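Local structure of Beta/alpha-amylase (Paenibacillus polymyxa, 3VOC) at the calcium ion site. The protein removes successive maltose units from the non-reducing ends of starch chains, this piece being the family 14 beta-amylase catalytic domain of a secreted beta/alpha-amylase precursor. Residues are numbered along the deposited sequence; one frame, centred on the assembly and turned at random.

The calcium ion site. Residues 44, 48, 52-53, 55, 98, 132, 135. With CA (calcium ion), chain B.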
loop_
_atom_site.group_PDB
_atom_site.type_symbol
_atom_site.label_atom_id
_atom_site.label_comp_id
_atom_site.label_asym_id
_atom_site.label_seq_id
_atom_site.Cartn_x
_atom_site.Cartn_y
_atom_site.Cartn_z
ATOM N N TRP A 44 -1.356 12.755 5.678
ATOM C CA TRP A 44 -1.848 13.921 4.947
ATOM C C TRP A 44 -2.766 14.793 5.815
ATOM O O TRP A 44 -2.663 16.037 5.809
ATOM C CB TRP A 44 -2.577 13.478 3.676
ATOM C CG TRP A 44 -2.693 14.571 2.631
ATOM C CD1 TRP A 44 -2.095 15.830 2.654
ATOM C CD2 TRP A 44 -3.405 14.490 1.393
ATOM N NE1 TRP A 44 -2.423 16.516 1.513
ATOM C CE2 TRP A 44 -3.220 15.721 0.722
ATOM C CE3 TRP A 44 -4.188 13.486 0.780
ATOM C CZ2 TRP A 44 -3.796 15.984 -0.524
ATOM C CZ3 TRP A 44 -4.738 13.737 -0.455
ATOM C CH2 TRP A 44 -4.546 14.984 -1.101
ATOM N N GLU A 48 -1.665 18.903 6.011
ATOM C CA GLU A 48 -2.326 19.866 5.127
ATOM C C GLU A 48 -3.812 19.959 5.506
ATOM O O GLU A 48 -4.684 19.928 4.645
ATOM C CB GLU A 48 -2.123 19.470 3.652
ATOM C CG GLU A 48 -2.359 20.599 2.631
ATOM C CD GLU A 48 -2.189 20.156 1.178
ATOM O OE1 GLU A 48 -1.619 19.061 0.917
ATOM O OE2 GLU A 48 -2.623 20.908 0.273
ATOM N N ASP A 52 -6.086 24.007 1.391
ATOM C CA ASP A 52 -5.258 23.599 0.263
ATOM C C ASP A 52 -3.963 24.399 0.292
ATOM O O ASP A 52 -3.980 25.630 0.281
ATOM C CB ASP A 52 -5.994 23.795 -1.071
ATOM C CG ASP A 52 -5.261 23.160 -2.254
ATOM O OD1 ASP A 52 -4.260 22.434 -2.056
ATOM O OD2 ASP A 52 -5.684 23.394 -3.406
ATOM N N ASN A 53 -2.855 23.671 0.397
ATOM C CA ASN A 53 -1.508 24.252 0.426
ATOM C C ASN A 53 -1.232 25.113 1.647
ATOM O O ASN A 53 -0.374 25.991 1.621
ATOM C CB ASN A 53 -1.188 24.985 -0.880
ATOM C CG ASN A 53 -1.221 24.065 -2.078
ATOM O OD1 ASN A 53 -1.142 22.844 -1.945
ATOM N ND2 ASN A 53 -1.337 24.642 -3.256
ATOM N N PHE A 55 0.195 24.241 5.071
ATOM C CA PHE A 55 0.881 23.092 5.660
ATOM C C PHE A 55 1.240 23.308 7.115
ATOM O O PHE A 55 1.474 24.442 7.547
ATOM C CB PHE A 55 2.144 22.771 4.843
ATOM C CG PHE A 55 1.846 22.320 3.448
ATOM C CD1 PHE A 55 1.485 20.978 3.191
ATOM C CD2 PHE A 55 1.913 23.220 2.387
ATOM C CE1 PHE A 55 1.188 20.564 1.892
ATOM C CE2 PHE A 55 1.619 22.803 1.091
ATOM C CZ PHE A 55 1.251 21.469 0.851
ATOM N N TRP A 98 -11.013 19.776 3.464
ATOM C CA TRP A 98 -11.302 20.744 2.391
ATOM C C TRP A 98 -11.317 20.102 0.998
ATOM O O TRP A 98 -11.834 20.699 0.030
ATOM C CB TRP A 98 -10.313 21.921 2.430
ATOM C CG TRP A 98 -8.884 21.464 2.514
ATOM C CD1 TRP A 98 -8.120 21.368 3.641
ATOM C CD2 TRP A 98 -8.075 21.005 1.437
ATOM N NE1 TRP A 98 -6.863 20.892 3.327
ATOM C CE2 TRP A 98 -6.814 20.659 1.977
ATOM C CE3 TRP A 98 -8.277 20.878 0.059
ATOM C CZ2 TRP A 98 -5.773 20.170 1.189
ATOM C CZ3 TRP A 98 -7.238 20.385 -0.725
ATOM C CH2 TRP A 98 -6.004 20.038 -0.155
ATOM N N GLN A 132 -2.523 17.280 -6.420
ATOM C CA GLN A 132 -2.446 17.341 -4.953
ATOM C C GLN A 132 -1.208 16.633 -4.383
ATOM O O GLN A 132 -0.548 17.173 -3.499
ATOM C CB GLN A 132 -3.727 16.820 -4.295
ATOM C CG GLN A 132 -4.938 17.759 -4.443
ATOM C CD GLN A 132 -4.728 19.141 -3.824
ATOM O OE1 GLN A 132 -4.047 19.297 -2.805
ATOM N NE2 GLN A 132 -5.336 20.151 -4.438
ATOM N N GLU A 135 1.975 18.708 -5.136
ATOM C CA GLU A 135 2.123 19.817 -4.180
ATOM C C GLU A 135 2.608 19.344 -2.809
ATOM O O GLU A 135 3.425 20.011 -2.172
ATOM C CB GLU A 135 0.799 20.559 -3.976
ATOM C CG GLU A 135 0.225 21.211 -5.239
ATOM C CD GLU A 135 -1.203 21.687 -5.034
ATOM O OE1 GLU A 135 -1.956 21.063 -4.244
ATOM O OE2 GLU A 135 -1.583 22.687 -5.673
HETATM CA CA CA B . -2.552 20.928 -2.080
HETATM O O HOH W 1 -1.103 19.145 -1.632
#
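At least six oxygens, five from side chains and one from a water, surround the calcium ion CA in a near-octahedral shell that ties the loop after helix 44-47 to helix 127-144. Glu48, Asp52 and Glu135 supply carboxylates, each through one oxygen, and Asn53 and Gln132 add neutral amide oxygens, hard donors that suit calcium. Glu135 OE1 lies 2.2 Å from the calcium, its chain extended beyond CG, whereas Gln132, one turn earlier, bends at chi2 (-60°) to bring OE1 in.

The packing is tight around Glu48. Its extended chain delivers OE2 to the metal, and the anti lone pair of that oxygen also takes the backbone N of Asn53 at 2.8 Å. An indole offers an in-plane N-H and a flat face: Trp44 NE1 meets Glu48 OE1 at 2.7 Å from above the carboxylate, fixing its rotation, while Trp98 donates NE1 to Glu48 O at 2.7 Å and lays one face under Asp52 N. An alanine at Trp98 would probably loosen the loop by losing both that bond and the flat support. Asn53 ND2 reaches Glu135 OE2 at 3.1 Å, linking loop to helix. On this inner side water 1, 2.3 Å from the calcium, bridges to Glu48 OE1 and Gln132 O.

Asp52 marks the looser side: its short chain, CG anti to the backbone N (chi1 -170°), delivers OD1 from near the loop backbone, but Gln132 NE2 bonds it weakly, 3.4 Å from OD2. The centre of the site lies about 19 Å from the catalytic acid Glu163, so it probably serves stability, pinning loop to helix, rather than catalysis.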